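Long-range contact in heme-binding protein A (Haemophilus parasuis 29755, PDB 3TPA), which probably binds glutathione as a periplasmic solute-binding protein and is thought to deliver it to an ABC transporter, although it is named for heme: residues A[32-46]-A[154-166]. The protein carries 1 engineered substitution. Numbering follows the deposited sequence.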
# COMPACT_ATOMS: atom_id res chain seq x y z
N PHE A 32 3.47 10.86 -3.80
CA PHE A 32 2.35 10.65 -4.72
C PHE A 32 1.25 11.68 -4.50
O PHE A 32 0.61 12.12 -5.45
CB PHE A 32 1.79 9.24 -4.55
CG PHE A 32 2.68 8.15 -5.09
CD1 PHE A 32 3.47 8.35 -6.21
CD2 PHE A 32 2.69 6.89 -4.50
CE1 PHE A 32 4.29 7.31 -6.72
CE2 PHE A 32 3.49 5.85 -5.01
CZ PHE A 32 4.29 6.06 -6.11
N ASN A 33 1.03 12.06 -3.25
CA ASN A 33 -0.02 13.01 -2.93
C ASN A 33 0.21 14.37 -3.61
O ASN A 33 -0.74 15.10 -3.91
CB ASN A 33 -0.10 13.20 -1.41
CG ASN A 33 -0.71 12.01 -0.72
OD1 ASN A 33 -1.60 11.37 -1.27
ND2 ASN A 33 -0.23 11.69 0.48
N ALA A 34 1.47 14.71 -3.84
CA ALA A 34 1.85 15.96 -4.49
C ALA A 34 1.92 15.87 -6.01
O ALA A 34 2.02 16.88 -6.69
CB ALA A 34 3.20 16.43 -3.96
N SER A 35 1.88 14.65 -6.56
CA SER A 35 1.96 14.50 -8.02
C SER A 35 0.81 13.68 -8.63
O SER A 35 -0.19 14.23 -9.07
CB SER A 35 3.31 13.92 -8.43
OG SER A 35 3.54 12.67 -7.79
N SER A 36 0.96 12.37 -8.65
CA SER A 36 -0.01 11.49 -9.30
C SER A 36 -1.44 11.76 -8.83
O SER A 36 -2.38 11.64 -9.61
CB SER A 36 0.37 10.03 -9.06
OG SER A 36 0.83 9.87 -7.72
N GLN A 37 -1.59 12.10 -7.55
CA GLN A 37 -2.92 12.18 -6.96
C GLN A 37 -3.67 13.41 -7.41
O GLN A 37 -4.90 13.40 -7.40
CB GLN A 37 -2.87 12.10 -5.42
CG GLN A 37 -2.58 10.70 -4.85
CD GLN A 37 -3.75 9.73 -4.99
OE1 GLN A 37 -4.87 10.02 -4.60
NE2 GLN A 37 -3.47 8.55 -5.54
N GLN A 38 -2.96 14.47 -7.80
CA GLN A 38 -3.63 15.71 -8.21
C GLN A 38 -3.44 16.03 -9.69
O GLN A 38 -4.33 16.59 -10.33
CB GLN A 38 -3.08 16.91 -7.41
CG GLN A 38 -2.79 16.67 -5.92
CD GLN A 38 -3.95 16.10 -5.12
OE1 GLN A 38 -5.12 16.28 -5.44
NE2 GLN A 38 -3.62 15.39 -4.06
N VAL A 39 -2.26 15.72 -10.21
CA VAL A 39 -1.81 16.21 -11.52
C VAL A 39 -1.97 15.20 -12.68
O VAL A 39 -2.10 15.60 -13.83
CB VAL A 39 -0.33 16.65 -11.42
CG1 VAL A 39 0.19 17.15 -12.77
CG2 VAL A 39 -0.17 17.72 -10.32
N TYR A 40 -1.98 13.91 -12.37
CA TYR A 40 -2.00 12.85 -13.40
C TYR A 40 -3.26 11.98 -13.34
O TYR A 40 -4.05 12.09 -12.41
CB TYR A 40 -0.78 11.94 -13.22
CG TYR A 40 0.56 12.59 -13.53
CD1 TYR A 40 1.03 12.63 -14.83
CD2 TYR A 40 1.36 13.13 -12.53
CE1 TYR A 40 2.25 13.20 -15.14
CE2 TYR A 40 2.60 13.70 -12.84
CZ TYR A 40 3.03 13.73 -14.16
OH TYR A 40 4.25 14.29 -14.52
N ASN A 41 -3.42 11.12 -14.35
CA ASN A 41 -4.42 10.04 -14.36
C ASN A 41 -3.76 8.74 -14.72
O ASN A 41 -2.64 8.74 -15.22
CB ASN A 41 -5.51 10.30 -15.39
CG ASN A 41 -6.47 11.38 -14.95
OD1 ASN A 41 -6.56 12.44 -15.57
ND2 ASN A 41 -7.18 11.12 -13.86
N ARG A 42 -4.46 7.64 -14.47
CA ARG A 42 -4.03 6.31 -14.88
C ARG A 42 -5.03 5.75 -15.88
O ARG A 42 -6.09 6.31 -16.06
CB ARG A 42 -3.96 5.37 -13.66
CG ARG A 42 -2.67 5.47 -12.83
CD ARG A 42 -2.41 6.86 -12.24
NE ARG A 42 -3.50 7.29 -11.38
CZ ARG A 42 -3.62 8.53 -10.91
NH1 ARG A 42 -2.71 9.42 -11.23
NH2 ARG A 42 -4.65 8.86 -10.14
N LEU A 43 -4.68 4.63 -16.52
CA LEU A 43 -5.57 3.98 -17.49
C LEU A 43 -6.92 3.67 -16.86
O LEU A 43 -7.97 4.05 -17.40
CB LEU A 43 -4.92 2.71 -18.06
CG LEU A 43 -3.87 2.94 -19.15
CD1 LEU A 43 -3.13 1.66 -19.48
CD2 LEU A 43 -4.53 3.52 -20.41
N VAL A 44 -6.90 3.01 -15.71
CA VAL A 44 -8.09 2.84 -14.86
C VAL A 44 -7.76 3.36 -13.46
O VAL A 44 -6.60 3.39 -13.07
CB VAL A 44 -8.54 1.36 -14.80
CG1 VAL A 44 -8.74 0.80 -16.20
CG2 VAL A 44 -7.51 0.51 -14.02
N GLU A 45 -8.78 3.78 -12.72
CA GLU A 45 -8.57 4.41 -11.41
C GLU A 45 -9.36 3.66 -10.34
O GLU A 45 -10.40 3.10 -10.64
CB GLU A 45 -9.08 5.85 -11.43
CG GLU A 45 -8.64 6.68 -12.64
CD GLU A 45 -7.28 7.28 -12.44
OE1 GLU A 45 -6.94 8.24 -13.17
OE2 GLU A 45 -6.55 6.79 -11.55
N PHE A 46 -8.89 3.68 -9.10
CA PHE A 46 -9.65 3.04 -8.02
C PHE A 46 -10.92 3.85 -7.72
O PHE A 46 -10.87 5.07 -7.61
CB PHE A 46 -8.81 2.94 -6.74
CG PHE A 46 -7.65 1.99 -6.84
CD1 PHE A 46 -7.84 0.63 -6.79
CD2 PHE A 46 -6.35 2.47 -6.94
CE1 PHE A 46 -6.78 -0.24 -6.88
CE2 PHE A 46 -5.28 1.61 -7.02
CZ PHE A 46 -5.49 0.24 -6.98
N ILE A 154 -4.87 -5.76 -13.29
CA ILE A 154 -5.80 -4.64 -13.52
C ILE A 154 -5.72 -3.58 -12.40
O ILE A 154 -5.77 -2.37 -12.65
CB ILE A 154 -7.27 -5.11 -13.77
CG1 ILE A 154 -8.09 -3.98 -14.41
CG2 ILE A 154 -7.95 -5.61 -12.47
CD1 ILE A 154 -7.45 -3.40 -15.66
N THR A 155 -5.57 -4.02 -11.15
CA THR A 155 -5.40 -3.06 -10.06
C THR A 155 -4.01 -2.42 -10.06
O THR A 155 -3.85 -1.26 -9.72
CB THR A 155 -5.76 -3.63 -8.67
OG1 THR A 155 -5.03 -4.82 -8.44
CG2 THR A 155 -7.24 -3.96 -8.60
N THR A 156 -2.99 -3.17 -10.48
CA THR A 156 -1.67 -2.57 -10.62
C THR A 156 -1.69 -1.38 -11.58
O THR A 156 -1.02 -0.37 -11.34
CB THR A 156 -0.62 -3.62 -11.05
OG1 THR A 156 -0.55 -4.64 -10.04
CG2 THR A 156 0.77 -2.97 -11.22
N VAL A 157 -2.47 -1.48 -12.64
CA VAL A 157 -2.58 -0.44 -13.67
C VAL A 157 -3.13 0.88 -13.12
O VAL A 157 -2.90 1.96 -13.69
CB VAL A 157 -3.45 -0.92 -14.85
CG1 VAL A 157 -3.76 0.22 -15.81
CG2 VAL A 157 -2.76 -2.05 -15.57
N ALA A 158 -3.86 0.79 -12.01
CA ALA A 158 -4.46 1.95 -11.34
C ALA A 158 -3.52 2.60 -10.31
O ALA A 158 -3.85 3.63 -9.71
CB ALA A 158 -5.78 1.55 -10.67
N MET A 159 -2.35 2.00 -10.12
CA MET A 159 -1.43 2.53 -9.12
C MET A 159 -0.72 3.77 -9.64
O MET A 159 -0.54 3.95 -10.85
CB MET A 159 -0.43 1.43 -8.69
CG MET A 159 -1.09 0.26 -7.96
SD MET A 159 0.10 -1.05 -7.55
CE MET A 159 1.22 -0.17 -6.48
N ASP A 160 -0.33 4.62 -8.70
CA ASP A 160 0.28 5.92 -9.00
C ASP A 160 1.48 5.90 -9.93
O ASP A 160 1.62 6.81 -10.77
CB ASP A 160 0.65 6.63 -7.71
CG ASP A 160 -0.54 6.86 -6.83
OD1 ASP A 160 -1.09 5.87 -6.33
OD2 ASP A 160 -0.93 8.02 -6.65
N PHE A 161 2.34 4.89 -9.79
CA PHE A 161 3.56 4.80 -10.60
C PHE A 161 3.26 4.63 -12.10
O PHE A 161 4.12 4.88 -12.96
CB PHE A 161 4.48 3.67 -10.10
CG PHE A 161 4.07 2.26 -10.52
CD1 PHE A 161 4.77 1.58 -11.52
CD2 PHE A 161 3.04 1.59 -9.88
CE1 PHE A 161 4.44 0.29 -11.87
CE2 PHE A 161 2.69 0.28 -10.23
CZ PHE A 161 3.39 -0.37 -11.23
N LEU A 162 2.04 4.23 -12.42
CA LEU A 162 1.65 4.09 -13.83
C LEU A 162 0.81 5.27 -14.34
O LEU A 162 0.01 5.14 -15.26
CB LEU A 162 0.99 2.72 -14.08
CG LEU A 162 2.00 1.57 -13.94
CD1 LEU A 162 1.32 0.19 -14.08
CD2 LEU A 162 3.15 1.68 -14.97
N SER A 163 1.02 6.43 -13.73
CA SER A 163 0.45 7.68 -14.24
C SER A 163 0.93 7.91 -15.66
O SER A 163 2.06 7.57 -16.00
CB SER A 163 0.90 8.85 -13.38
OG SER A 163 0.30 8.80 -12.10
N ILE A 164 0.07 8.50 -16.48
CA ILE A 164 0.41 8.69 -17.88
C ILE A 164 0.97 10.09 -18.10
O ILE A 164 0.29 11.10 -17.85
CB ILE A 164 -0.81 8.45 -18.79
CG1 ILE A 164 -1.38 7.04 -18.57
CG2 ILE A 164 -0.46 8.68 -20.25
CD1 ILE A 164 -0.38 5.92 -18.78
N TYR A 165 2.23 10.14 -18.54
CA TYR A 165 2.93 11.36 -18.90
C TYR A 165 2.70 11.72 -20.37
O TYR A 165 2.17 10.93 -21.15
CB TYR A 165 4.43 11.15 -18.74
CG TYR A 165 4.94 10.94 -17.33
CD1 TYR A 165 5.80 11.86 -16.73
CD2 TYR A 165 4.56 9.82 -16.59
CE1 TYR A 165 6.28 11.66 -15.43
CE2 TYR A 165 5.03 9.61 -15.31
CZ TYR A 165 5.88 10.54 -14.73
OH TYR A 165 6.34 10.31 -13.44
N SER A 166 3.13 12.92 -20.74
CA SER A 166 2.96 13.39 -22.10
C SER A 166 4.23 13.12 -22.88
O SER A 166 5.29 13.62 -22.54
CB SER A 166 2.70 14.89 -22.10
OG SER A 166 2.89 15.42 -23.41
O HOH W 1 -2.01 11.93 -16.73
O HOH W 2 -2.24 3.45 -15.85
O HOH W 3 -6.10 5.10 -9.37
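In the buried interior of a family 5 solute-binding protein, the short helix 36-39 and the edge strand 44-46 of a five-stranded antiparallel sheet meet the irregular chain that follows helix 153-156, and Ser36 and Gln37 grip the carboxylate of Asp160. OD2 of Asp160 accepts twice: Ser36 OG, 2.8 Å away, takes its anti lone pair, while Gln37 NE2 uses the syn one, 2.8 Å away, with a nearly straight N-H...O angle of 172°. CB of Asp160 sits over one face of the Phe32 ring in a CH-pi contact, 3.6 Å from the centroid, the ring and carboxylate planes being 19° apart. The two acceptor bonds and the ring together leave the carboxylate little freedom to rotate.

Arg42 illustrates how a buried cation is held from both segments. Its CG passes 3.3 Å from Met159 O, and bends at chi2 and chi3 (both near 60°) bring NH1 back to Ser163 OG (3.2 Å) across the contact and to Ser36 O of its own segment, 32-46; there too, a salt bridge from NE to Glu45 OE2 probably balances the charge. Ser163 OG in turn donates to Asp160 O in its carbonyl plane, tying the two clusters together. Ile164 N donates to Asn41 O (3.0 Å), and one water accepts from Leu43 N and donates to Val157 O and Leu162 O, bridging the segments.

Along strand 44-46 apolar contacts join in: Ala158 CB lies 3.9 Å from the Phe46 ring centroid, over one face, and Leu43 CB packs on Val157 CG1. Another water links Glu45 OE2, Phe46 N and Ala158 O. Strand 53-63 pairs antiparallel with 44-46, and helix 94-105 covers Leu43 and Leu162. Beyond Ser163, the Tyr40 ring rests obliquely against Tyr165, whose hydroxyl bonds to Ser22.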